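Local structure of methionine gamma-lyase (Trichomonas vaginalis, 1E5E) at residues G88-T93 and H115-H120; L95-A100 and L180-N185; A121-K124 and Q128-F131. The protein belongs to the Cys/Met metabolism family of PLP-dependent enzymes and is built as a tetramer of identical chains. All blocks are in the same frame, centred on the assembly; numbering follows the deposited sequence.

Contact 1 (G88-T93 and H115-H120); sequences GAIAAT and HALFEH
The Phe118 ring meets Ile90 obliquely: its CE1 lies 4.2 Å from Ile90 CG2, and the two side chains run at about a right angle to each other. Elsewhere the same ring packs edge-to-face with Tyr152. The imidazole of His115 has Glu119 OE1 at its edge, in plane, and stacks on Phe131; CG of Glu119 lies over one face of the His120 ring, toward its rim. Between the helices the closest approach is from Ile90 CG2 to Leu117 CD2, at 3.9 Å. With chi1 at -66°, Ile90 CG1 lies beside the backbone N and CG2 anti to it, which brings CG2 to both Leu117 and Phe118. Leu117 CD2 also rests near Ala91, 4.4 Å from its CB. The axes of segments 88-93 and 115-120 approach to 11.4 Å and cross at -29°, their N-to-C directions roughly parallel. On helix 86-97, Thr93 OG1 hydrogen-bonds to Ala89 O at 2.8 Å, while Thr93 N reaches the same oxygen from the opposite face of the carbonyl plane. Asp239 of the second subunit packs on Leu117, and Ile240 of that subunit on Ala91. No hydrogen bond joins the two segments, so the buried contact depends on methyl and ring packing, and through Ile90, which touches the bound PPJ, this apolar layer reaches the ligand pocket.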
ATOM      1  N   GLY A  88      -7.283  -2.180 -21.276  1.00 16.58           N
ATOM      2  CA  GLY A  88      -8.636  -1.817 -20.824  1.00 16.25           C
ATOM      3  C   GLY A  88      -9.059  -0.438 -21.298  1.00 15.82           C
ATOM      4  O   GLY A  88     -10.246  -0.168 -21.478  1.00 16.62           O
ATOM      5  N   ALA A  89      -8.113   0.502 -21.390  1.00 13.09           N
ATOM      6  CA  ALA A  89      -8.400   1.826 -21.872  1.00 14.65           C
ATOM      7  C   ALA A  89      -8.778   1.724 -23.367  1.00 15.60           C
ATOM      8  O   ALA A  89      -9.813   2.284 -23.743  1.00 15.90           O
ATOM      9  CB  ALA A  89      -7.234   2.792 -21.736  1.00 12.19           C
ATOM     10  N   ILE A  90      -7.995   0.956 -24.121  1.00 14.66           N
ATOM     11  CA  ILE A  90      -8.308   0.783 -25.530  1.00 16.54           C
ATOM     12  C   ILE A  90      -9.666   0.088 -25.733  1.00 17.57           C
ATOM     13  O   ILE A  90     -10.524   0.552 -26.504  1.00 18.42           O
ATOM     14  CB  ILE A  90      -7.184   0.030 -26.267  1.00 16.11           C
ATOM     15  CG1 ILE A  90      -5.885   0.888 -26.291  1.00 14.23           C
ATOM     16  CG2 ILE A  90      -7.618  -0.267 -27.702  1.00 15.80           C
ATOM     17  CD1 ILE A  90      -4.642   0.022 -26.371  1.00 12.31           C
ATOM     18  N   ALA A  91      -9.890  -0.997 -25.019  1.00 16.27           N
ATOM     19  CA  ALA A  91     -11.079  -1.793 -25.159  1.00 17.27           C
ATOM     20  C   ALA A  91     -12.299  -1.022 -24.696  1.00 19.04           C
ATOM     21  O   ALA A  91     -13.332  -1.047 -25.376  1.00 19.74           O
ATOM     22  CB  ALA A  91     -10.882  -3.082 -24.355  1.00 16.24           C
ATOM     23  N   ALA A  92     -12.234  -0.324 -23.563  1.00 17.22           N
ATOM     24  CA  ALA A  92     -13.415   0.377 -23.057  1.00 17.85           C
ATOM     25  C   ALA A  92     -13.826   1.458 -24.044  1.00 17.85           C
ATOM     26  O   ALA A  92     -15.009   1.747 -24.206  1.00 16.80           O
ATOM     27  CB  ALA A  92     -13.157   1.001 -21.685  1.00 17.41           C
ATOM     28  N   THR A  93     -12.817   2.075 -24.671  1.00 16.13           N
ATOM     29  CA  THR A  93     -13.059   3.094 -25.674  1.00 16.43           C
ATOM     30  C   THR A  93     -13.671   2.467 -26.922  1.00 17.28           C
ATOM     31  O   THR A  93     -14.790   2.814 -27.307  1.00 16.16           O
ATOM     32  CB  THR A  93     -11.721   3.787 -26.018  1.00 17.36           C
ATOM     33  OG1 THR A  93     -11.240   4.440 -24.821  1.00 14.82           O
ATOM     34  CG2 THR A  93     -11.864   4.761 -27.173  1.00 16.33           C
ATOM     35  N   HIS A 115      -3.403  -5.245 -31.762  1.00 21.04           N
ATOM     36  CA  HIS A 115      -3.606  -5.835 -33.091  1.00 22.77           C
ATOM     37  C   HIS A 115      -4.456  -7.105 -32.955  1.00 21.44           C
ATOM     38  O   HIS A 115      -5.421  -7.239 -33.698  1.00 22.14           O
ATOM     39  CB  HIS A 115      -2.245  -6.190 -33.719  1.00 24.22           C
ATOM     40  CG  HIS A 115      -2.312  -6.483 -35.193  1.00 26.62           C
ATOM     41  ND1 HIS A 115      -2.792  -7.704 -35.706  1.00 27.20           N
ATOM     42  CD2 HIS A 115      -1.912  -5.669 -36.220  1.00 26.16           C
ATOM     43  CE1 HIS A 115      -2.689  -7.590 -37.026  1.00 26.69           C
ATOM     44  NE2 HIS A 115      -2.175  -6.420 -37.352  1.00 27.21           N
ATOM     45  N   ALA A 116      -4.153  -7.904 -31.927  1.00 21.36           N
ATOM     46  CA  ALA A 116      -4.975  -9.107 -31.695  1.00 22.47           C
ATOM     47  C   ALA A 116      -6.399  -8.783 -31.294  1.00 22.28           C
ATOM     48  O   ALA A 116      -7.400  -9.356 -31.758  1.00 22.78           O
ATOM     49  CB  ALA A 116      -4.327  -9.997 -30.632  1.00 19.33           C
ATOM     50  N   LEU A 117      -6.579  -7.805 -30.412  1.00 21.64           N
ATOM     51  CA  LEU A 117      -7.905  -7.354 -29.983  1.00 21.78           C
ATOM     52  C   LEU A 117      -8.756  -7.027 -31.240  1.00 23.40           C
ATOM     53  O   LEU A 117      -9.894  -7.457 -31.440  1.00 23.12           O
ATOM     54  CB  LEU A 117      -7.796  -6.081 -29.112  1.00 18.85           C
ATOM     55  CG  LEU A 117      -9.075  -5.297 -28.839  1.00 19.43           C
ATOM     56  CD1 LEU A 117     -10.096  -6.104 -28.020  1.00 18.47           C
ATOM     57  CD2 LEU A 117      -8.808  -3.962 -28.127  1.00 17.84           C
ATOM     58  N   PHE A 118      -8.145  -6.207 -32.093  1.00 22.34           N
ATOM     59  CA  PHE A 118      -8.759  -5.738 -33.331  1.00 23.31           C
ATOM     60  C   PHE A 118      -8.999  -6.885 -34.318  1.00 23.74           C
ATOM     61  O   PHE A 118     -10.100  -7.060 -34.861  1.00 22.21           O
ATOM     62  CB  PHE A 118      -7.931  -4.591 -33.907  1.00 22.24           C
ATOM     63  CG  PHE A 118      -7.873  -3.215 -33.295  1.00 21.55           C
ATOM     64  CD1 PHE A 118      -8.514  -2.960 -32.088  1.00 18.32           C
ATOM     65  CD2 PHE A 118      -7.150  -2.164 -33.856  1.00 19.36           C
ATOM     66  CE1 PHE A 118      -8.465  -1.705 -31.529  1.00 19.60           C
ATOM     67  CE2 PHE A 118      -7.066  -0.881 -33.295  1.00 19.70           C
ATOM     68  CZ  PHE A 118      -7.745  -0.680 -32.097  1.00 20.05           C
ATOM     69  N   GLU A 119      -8.014  -7.742 -34.576  1.00 25.65           N
ATOM     70  CA  GLU A 119      -8.096  -8.749 -35.612  1.00 28.27           C
ATOM     71  C   GLU A 119      -9.000  -9.916 -35.225  1.00 28.02           C
ATOM     72  O   GLU A 119      -9.726 -10.395 -36.070  1.00 26.05           O
ATOM     73  CB  GLU A 119      -6.697  -9.275 -35.981  1.00 28.40           C
ATOM     74  CG  GLU A 119      -6.722 -10.293 -37.111  1.00 32.04           C
ATOM     75  CD  GLU A 119      -5.344 -10.615 -37.645  1.00 34.17           C
ATOM     76  OE1 GLU A 119      -4.309 -10.591 -36.959  1.00 34.72           O
ATOM     77  OE2 GLU A 119      -5.248 -10.910 -38.853  1.00 37.41           O
ATOM     78  N   HIS A 120      -8.958 -10.319 -33.958  1.00 27.08           N
ATOM     79  CA  HIS A 120      -9.727 -11.448 -33.507  1.00 28.44           C
ATOM     80  C   HIS A 120     -10.976 -11.198 -32.688  1.00 28.35           C
ATOM     81  O   HIS A 120     -12.030 -11.753 -33.001  1.00 31.19           O
ATOM     82  CB  HIS A 120      -8.788 -12.429 -32.762  1.00 28.94           C
ATOM     83  CG  HIS A 120      -7.671 -12.864 -33.673  1.00 31.39           C
ATOM     84  ND1 HIS A 120      -7.959 -13.573 -34.826  1.00 33.85           N
ATOM     85  CD2 HIS A 120      -6.331 -12.720 -33.639  1.00 33.24           C
ATOM     86  CE1 HIS A 120      -6.838 -13.849 -35.465  1.00 34.38           C
ATOM     87  NE2 HIS A 120      -5.839 -13.340 -34.762  1.00 34.29           N
TER

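Contact 2 (L95-A100 and L180-N185); sequences LTILKA and LVIADN. With PPJ (N-(hydroxy{3-hydroxy-2-methyl-5-[(phosphonooxy)methyl]pyridin-4-yl}methyl)norvaline), chain C.
Ile97, in the last turn of helix 86-97, faces Leu180 at the start of strand 180-184, with 8.9 Å between their CA atoms and no hydrogen bond joining the segments; Leu98 is the first residue to leave helical geometry. Ile97 reaches across with its CD1, which lies 3.8 Å from Leu180 CD1 and 4.0 Å from Ile182 CD1. Ile97 and Leu180 cross obliquely, whereas Ile97 and Ile182 meet tip to tip. An extended outer arm (chi2 159°) carries the Ile97 methyl to both partners, and its CG1 adds a contact of 4.0 Å to Leu180 CD1. Leu228 of helix 226-241 also packs on Ile97, and Ile182 lies against Tyr152 and Val202 of the flanking strands. Further along the strand the chemistry changes: Asp184 OD2 approaches N1 of the PPJ pyridine ring at 2.6 Å and the PPJ methyl carbon C2A at 3.3 Å. With CG anti to the backbone N (chi1 175°), the carboxylate is swung to the ring nitrogen, and its other oxygen, OD1, is hydrogen-bonded to Thr186 OG1. Thus the first half of the strand packs on the helix through aliphatic side chains, and its far end sets the Asp184 carboxylate beside the pyridine nitrogen, the place an aspartate takes in PLP enzymes of this fold.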
ATOM      1  N   LEU A  95     -15.043  -0.488 -27.411  1.00 20.15           N
ATOM      2  CA  LEU A  95     -16.271  -1.272 -27.221  1.00 18.63           C
ATOM      3  C   LEU A  95     -17.464  -0.388 -26.880  1.00 21.21           C
ATOM      4  O   LEU A  95     -18.617  -0.811 -27.047  1.00 21.42           O
ATOM      5  CB  LEU A  95     -16.085  -2.401 -26.239  1.00 16.96           C
ATOM      6  CG  LEU A  95     -15.055  -3.464 -26.654  1.00 18.65           C
ATOM      7  CD1 LEU A  95     -14.857  -4.434 -25.497  1.00 17.59           C
ATOM      8  CD2 LEU A  95     -15.496  -4.218 -27.927  1.00 18.86           C
ATOM      9  N   THR A  96     -17.234   0.853 -26.450  1.00 18.89           N
ATOM     10  CA  THR A  96     -18.307   1.788 -26.213  1.00 19.22           C
ATOM     11  C   THR A  96     -18.790   2.375 -27.551  1.00 20.60           C
ATOM     12  O   THR A  96     -19.992   2.524 -27.774  1.00 18.73           O
ATOM     13  CB  THR A  96     -17.848   2.993 -25.365  1.00 18.37           C
ATOM     14  OG1 THR A  96     -17.441   2.490 -24.080  1.00 18.97           O
ATOM     15  CG2 THR A  96     -18.906   4.048 -25.138  1.00 16.71           C
ATOM     16  N   ILE A  97     -17.819   2.749 -28.379  1.00 19.00           N
ATOM     17  CA  ILE A  97     -18.142   3.374 -29.665  1.00 19.63           C
ATOM     18  C   ILE A  97     -18.829   2.388 -30.609  1.00 18.95           C
ATOM     19  O   ILE A  97     -19.893   2.695 -31.147  1.00 20.70           O
ATOM     20  CB  ILE A  97     -16.895   3.981 -30.317  1.00 19.97           C
ATOM     21  CG1 ILE A  97     -16.327   5.106 -29.436  1.00 18.27           C
ATOM     22  CG2 ILE A  97     -17.187   4.557 -31.694  1.00 19.32           C
ATOM     23  CD1 ILE A  97     -14.866   5.398 -29.736  1.00 18.96           C
ATOM     24  N   LEU A  98     -18.139   1.312 -30.938  1.00 20.79           N
ATOM     25  CA  LEU A  98     -18.633   0.362 -31.924  1.00 22.84           C
ATOM     26  C   LEU A  98     -19.725  -0.595 -31.503  1.00 25.19           C
ATOM     27  O   LEU A  98     -19.930  -1.031 -30.370  1.00 22.61           O
ATOM     28  CB  LEU A  98     -17.442  -0.492 -32.389  1.00 21.50           C
ATOM     29  CG  LEU A  98     -16.213   0.339 -32.792  1.00 22.37           C
ATOM     30  CD1 LEU A  98     -14.981  -0.551 -32.806  1.00 21.26           C
ATOM     31  CD2 LEU A  98     -16.478   0.982 -34.145  1.00 19.61           C
ATOM     32  N   LYS A  99     -20.386  -1.118 -32.531  1.00 25.78           N
ATOM     33  CA  LYS A  99     -21.437  -2.119 -32.436  1.00 27.86           C
ATOM     34  C   LYS A  99     -21.340  -3.024 -33.663  1.00 27.92           C
ATOM     35  O   LYS A  99     -20.695  -2.635 -34.640  1.00 27.89           O
ATOM     36  CB  LYS A  99     -22.808  -1.443 -32.369  1.00 31.73           C
ATOM     37  CG  LYS A  99     -23.138  -0.639 -33.627  1.00 35.85           C
ATOM     38  CD  LYS A  99     -24.603  -0.208 -33.596  1.00 39.87           C
ATOM     39  CE  LYS A  99     -24.878   1.055 -34.388  1.00 41.09           C
ATOM     40  NZ  LYS A  99     -24.268   1.118 -35.746  1.00 42.49           N
ATOM     41  N   ALA A 100     -21.801  -4.251 -33.576  1.00 26.97           N
ATOM     42  CA  ALA A 100     -21.816  -5.194 -34.671  1.00 29.08           C
ATOM     43  C   ALA A 100     -22.271  -4.489 -35.952  1.00 28.66           C
ATOM     44  O   ALA A 100     -23.206  -3.702 -35.954  1.00 26.40           O
ATOM     45  CB  ALA A 100     -22.668  -6.448 -34.419  1.00 27.70           C
ATOM     46  N   LEU A 180     -14.329   8.838 -35.641  1.00 23.33           N
ATOM     47  CA  LEU A 180     -13.486   9.235 -34.489  1.00 22.69           C
ATOM     48  C   LEU A 180     -12.037   8.835 -34.732  1.00 20.66           C
ATOM     49  O   LEU A 180     -11.776   7.688 -35.120  1.00 20.44           O
ATOM     50  CB  LEU A 180     -14.056   8.533 -33.230  1.00 21.42           C
ATOM     51  CG  LEU A 180     -15.303   9.268 -32.692  1.00 22.88           C
ATOM     52  CD1 LEU A 180     -15.922   8.555 -31.512  1.00 22.54           C
ATOM     53  CD2 LEU A 180     -14.937  10.712 -32.315  1.00 22.93           C
ATOM     54  N   VAL A 181     -11.132   9.787 -34.543  1.00 18.16           N
ATOM     55  CA  VAL A 181      -9.717   9.444 -34.680  1.00 18.55           C
ATOM     56  C   VAL A 181      -9.187   9.219 -33.269  1.00 18.35           C
ATOM     57  O   VAL A 181      -9.263  10.117 -32.424  1.00 17.90           O
ATOM     58  CB  VAL A 181      -8.907  10.519 -35.405  1.00 19.58           C
ATOM     59  CG1 VAL A 181      -7.436  10.097 -35.484  1.00 18.54           C
ATOM     60  CG2 VAL A 181      -9.526  10.651 -36.812  1.00 18.79           C
ATOM     61  N   ILE A 182      -8.541   8.099 -33.047  1.00 18.22           N
ATOM     62  CA  ILE A 182      -8.048   7.705 -31.733  1.00 19.61           C
ATOM     63  C   ILE A 182      -6.539   7.537 -31.827  1.00 19.41           C
ATOM     64  O   ILE A 182      -6.110   6.753 -32.690  1.00 19.96           O
ATOM     65  CB  ILE A 182      -8.717   6.402 -31.247  1.00 17.56           C
ATOM     66  CG1 ILE A 182     -10.246   6.547 -31.148  1.00 19.04           C
ATOM     67  CG2 ILE A 182      -8.135   5.987 -29.895  1.00 16.36           C
ATOM     68  CD1 ILE A 182     -10.998   5.261 -30.808  1.00 18.90           C
ATOM     69  N   ALA A 183      -5.763   8.235 -31.021  1.00 19.17           N
ATOM     70  CA  ALA A 183      -4.295   8.044 -31.100  1.00 17.29           C
ATOM     71  C   ALA A 183      -3.777   7.398 -29.821  1.00 17.60           C
ATOM     72  O   ALA A 183      -4.257   7.844 -28.768  1.00 16.86           O
ATOM     73  CB  ALA A 183      -3.653   9.405 -31.294  1.00 14.90           C
ATOM     74  N   ASP A 184      -2.938   6.370 -29.894  1.00 15.84           N
ATOM     75  CA  ASP A 184      -2.347   5.798 -28.664  1.00 15.05           C
ATOM     76  C   ASP A 184      -1.023   6.524 -28.459  1.00 15.85           C
ATOM     77  O   ASP A 184      -0.052   6.369 -29.207  1.00 16.20           O
ATOM     78  CB  ASP A 184      -2.239   4.283 -28.744  1.00 15.06           C
ATOM     79  CG  ASP A 184      -1.535   3.643 -27.559  1.00 16.91           C
ATOM     80  OD1 ASP A 184      -0.864   4.345 -26.780  1.00 14.99           O
ATOM     81  OD2 ASP A 184      -1.570   2.394 -27.465  1.00 18.84           O
ATOM     82  N   ASN A 185      -0.989   7.412 -27.470  1.00 15.67           N
ATOM     83  CA  ASN A 185       0.091   8.341 -27.183  1.00 14.85           C
ATOM     84  C   ASN A 185       1.039   7.872 -26.106  1.00 14.64           C
ATOM     85  O   ASN A 185       1.781   8.688 -25.553  1.00 15.18           O
ATOM     86  CB  ASN A 185      -0.525   9.709 -26.794  1.00 15.30           C
ATOM     87  CG  ASN A 185       0.434  10.881 -26.902  1.00 17.22           C
ATOM     88  OD1 ASN A 185       1.293  10.878 -27.803  1.00 18.03           O
ATOM     89  ND2 ASN A 185       0.376  11.872 -25.998  1.00 14.53           N
TER
HETATM   90  N1  PPJ C 405      -0.510   0.582 -25.896  1.00 20.73           N
HETATM   91  C2  PPJ C 405       0.819   0.558 -26.128  1.00 20.37           C
HETATM   92  C6  PPJ C 405      -1.105  -0.385 -25.141  1.00 21.63           C
HETATM   93  C2A PPJ C 405       1.470   1.203 -27.193  1.00 18.06           C
HETATM   94  C3  PPJ C 405       1.554  -0.401 -25.400  1.00 20.07           C
HETATM   95  O3  PPJ C 405       2.811  -0.500 -25.742  1.00 18.32           O
HETATM   96  C4  PPJ C 405       0.974  -1.260 -24.462  1.00 20.86           C
HETATM   97  C4A PPJ C 405       1.814  -2.197 -23.790  1.00 22.62           C
HETATM   98  C5  PPJ C 405      -0.416  -1.319 -24.353  1.00 21.06           C
HETATM   99  N   PPJ C 405       2.975  -2.654 -24.295  1.00 21.88           N
HETATM  100  C5A PPJ C 405      -1.118  -2.023 -23.321  1.00 19.42           C
HETATM  101  OP4 PPJ C 405      -0.976  -1.391 -22.203  1.00 19.64           O
HETATM  102  P   PPJ C 405      -1.056  -2.352 -20.935  1.00 17.93           P
HETATM  103  OP1 PPJ C 405      -0.965  -1.370 -19.682  1.00 18.71           O
HETATM  104  OP2 PPJ C 405       0.134  -3.358 -20.981  1.00 18.37           O
HETATM  105  OP3 PPJ C 405      -2.429  -3.156 -20.889  1.00 18.41           O
HETATM  106  CA  PPJ C 405       3.840  -3.477 -23.637  1.00 22.87           C
HETATM  107  CB  PPJ C 405       3.377  -4.659 -22.895  1.00 22.76           C
HETATM  108  C   PPJ C 405       5.028  -3.760 -24.378  1.00 21.53           C
HETATM  109  CG  PPJ C 405       2.798  -5.848 -23.571  1.00 24.27           C
HETATM  110  CD  PPJ C 405       3.812  -6.889 -23.636  1.00 23.92           C
HETATM  111  O   PPJ C 405       5.113  -3.287 -25.569  1.00 21.82           O
HETATM  112  OXT PPJ C 405       6.153  -4.038 -23.776  1.00 23.08           O

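Contact 3 (A121-K124 and Q128-F131); sequences ALTK and QVDF
Leu122 and Thr123, near the end of helix 112-124, both pack against Val129 of the strand that follows. Leu122 comes first, its CB directed at the strand and its CD1 4.3 Å from Val129 CG2. The same methyl also meets Leu98, while CD2 lies against Leu95, and the side chain packs on Leu104 as well, in the layer between helices and sheet. Thr123 then brings its methyl to the same branch of valine, Thr123 CG2 to Val129 CG2 at 4.0 Å, the two side chains crossing at about a right angle. A chi1 of 58° places Thr123 OG1 between the backbone N and the carbonyl carbon; from there it hydrogen-bonds to Glu119 O, one turn back in the helix, while the methyl is left to face Val129. Lys124 turns elsewhere, its NZ bonding to Leu95 O of the second subunit. On the strand, Val129 divides its work: CG2 meets the helix, and CG1 lies 3.9 Å above one face of the Phe131 ring, toward the rim. With strand 103-107 hydrogen-bonded in parallel beside 128-132, this helix-to-strand corner closes a beta-alpha-beta unit at an outer edge of the seven-stranded sheet of the PLP-dependent transferase-like fold.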
ATOM      1  N   ALA A 121     -10.930 -10.362 -31.663  1.00 26.79           N
ATOM      2  CA  ALA A 121     -12.084 -10.077 -30.827  1.00 25.07           C
ATOM      3  C   ALA A 121     -13.148  -9.215 -31.465  1.00 23.63           C
ATOM      4  O   ALA A 121     -14.334  -9.527 -31.476  1.00 24.07           O
ATOM      5  CB  ALA A 121     -11.612  -9.456 -29.492  1.00 23.47           C
ATOM      6  N   LEU A 122     -12.743  -8.051 -32.003  1.00 23.13           N
ATOM      7  CA  LEU A 122     -13.700  -7.141 -32.629  1.00 23.00           C
ATOM      8  C   LEU A 122     -14.427  -7.834 -33.795  1.00 23.48           C
ATOM      9  O   LEU A 122     -15.640  -7.664 -33.902  1.00 22.44           O
ATOM     10  CB  LEU A 122     -13.083  -5.816 -33.047  1.00 23.78           C
ATOM     11  CG  LEU A 122     -12.483  -4.703 -32.177  1.00 24.59           C
ATOM     12  CD1 LEU A 122     -12.287  -3.417 -32.960  1.00 23.80           C
ATOM     13  CD2 LEU A 122     -13.320  -4.466 -30.921  1.00 24.25           C
ATOM     14  N   THR A 123     -13.718  -8.608 -34.598  1.00 23.19           N
ATOM     15  CA  THR A 123     -14.322  -9.306 -35.717  1.00 24.85           C
ATOM     16  C   THR A 123     -15.246 -10.438 -35.295  1.00 26.47           C
ATOM     17  O   THR A 123     -16.247 -10.617 -35.988  1.00 26.84           O
ATOM     18  CB  THR A 123     -13.265  -9.815 -36.707  1.00 24.06           C
ATOM     19  OG1 THR A 123     -12.355 -10.687 -36.052  1.00 23.78           O
ATOM     20  CG2 THR A 123     -12.443  -8.671 -37.325  1.00 23.58           C
ATOM     21  N   LYS A 124     -15.144 -11.073 -34.132  1.00 26.88           N
ATOM     22  CA  LYS A 124     -16.141 -12.091 -33.740  1.00 26.73           C
ATOM     23  C   LYS A 124     -17.423 -11.452 -33.215  1.00 25.65           C
ATOM     24  O   LYS A 124     -18.434 -12.135 -32.983  1.00 26.94           O
ATOM     25  CB  LYS A 124     -15.520 -13.052 -32.756  1.00 26.07           C
ATOM     26  CG  LYS A 124     -15.062 -12.491 -31.423  1.00 26.72           C
ATOM     27  CD  LYS A 124     -14.817 -13.702 -30.511  1.00 27.03           C
ATOM     28  CE  LYS A 124     -14.997 -13.241 -29.052  1.00 28.49           C
ATOM     29  NZ  LYS A 124     -14.778 -14.376 -28.124  1.00 28.99           N
ATOM     30  N   GLN A 128     -16.250  -4.615 -38.604  1.00 27.74           N
ATOM     31  CA  GLN A 128     -15.275  -4.803 -39.705  1.00 27.28           C
ATOM     32  C   GLN A 128     -13.992  -4.020 -39.436  1.00 24.07           C
ATOM     33  O   GLN A 128     -14.053  -2.864 -38.994  1.00 22.16           O
ATOM     34  CB  GLN A 128     -15.892  -4.361 -41.025  1.00 29.94           C
ATOM     35  CG  GLN A 128     -17.256  -4.940 -41.312  1.00 34.80           C
ATOM     36  CD  GLN A 128     -17.743  -4.416 -42.660  1.00 37.02           C
ATOM     37  OE1 GLN A 128     -18.574  -3.527 -42.732  1.00 37.50           O
ATOM     38  NE2 GLN A 128     -17.189  -5.032 -43.701  1.00 39.30           N
ATOM     39  N   VAL A 129     -12.863  -4.641 -39.705  1.00 23.39           N
ATOM     40  CA  VAL A 129     -11.541  -4.058 -39.458  1.00 25.40           C
ATOM     41  C   VAL A 129     -10.615  -4.153 -40.667  1.00 26.53           C
ATOM     42  O   VAL A 129     -10.357  -5.264 -41.143  1.00 26.34           O
ATOM     43  CB  VAL A 129     -10.806  -4.850 -38.328  1.00 25.60           C
ATOM     44  CG1 VAL A 129      -9.393  -4.355 -38.048  1.00 24.93           C
ATOM     45  CG2 VAL A 129     -11.571  -4.828 -37.007  1.00 23.79           C
ATOM     46  N   ASP A 130      -9.974  -3.062 -41.080  1.00 26.92           N
ATOM     47  CA  ASP A 130      -8.908  -3.106 -42.063  1.00 26.57           C
ATOM     48  C   ASP A 130      -7.639  -2.532 -41.422  1.00 26.89           C
ATOM     49  O   ASP A 130      -7.679  -1.480 -40.788  1.00 26.16           O
ATOM     50  CB  ASP A 130      -9.213  -2.226 -43.297  1.00 28.54           C
ATOM     51  CG  ASP A 130     -10.369  -2.833 -44.089  1.00 29.44           C
ATOM     52  OD1 ASP A 130     -10.151  -3.980 -44.489  1.00 30.88           O
ATOM     53  OD2 ASP A 130     -11.465  -2.261 -44.206  1.00 29.56           O
ATOM     54  N   PHE A 131      -6.515  -3.173 -41.670  1.00 25.37           N
ATOM     55  CA  PHE A 131      -5.225  -2.742 -41.203  1.00 25.60           C
ATOM     56  C   PHE A 131      -4.510  -2.116 -42.404  1.00 26.20           C
ATOM     57  O   PHE A 131      -4.375  -2.802 -43.424  1.00 25.38           O
ATOM     58  CB  PHE A 131      -4.420  -3.927 -40.687  1.00 25.65           C
ATOM     59  CG  PHE A 131      -4.938  -4.546 -39.409  1.00 26.81           C
ATOM     60  CD1 PHE A 131      -4.787  -3.876 -38.198  1.00 26.51           C
ATOM     61  CD2 PHE A 131      -5.507  -5.804 -39.414  1.00 26.49           C
ATOM     62  CE1 PHE A 131      -5.213  -4.466 -37.015  1.00 26.05           C
ATOM     63  CE2 PHE A 131      -5.940  -6.412 -38.244  1.00 27.57           C
ATOM     64  CZ  PHE A 131      -5.794  -5.720 -37.041  1.00 27.72           C
TER

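Contacts 1 and 2 share helix 86-97, contacts 1 and 3 share helix 112-124, and contacts 2 and 3 reach the same seven-stranded sheet. The centres of contacts 1 and 2 lie about 9 Å apart. Contact 3 is centred about 10 Å from contact 1 and about 12 Å from contact 2. Along the chain, contacts 1 and 2 alternate in their segments, contact 1 closes before contact 3 opens, and contact 3 is nested within the loop closed by contact 2. Thr93 packs on Ile182, and Leu95 and Leu98 on Leu122; these apolar touches join the three contacts between helices and sheet, from Ile90 to strand 128-132. Asp184 is the polar pocket residue ending strand 180-184. All three contacts touch the second subunit.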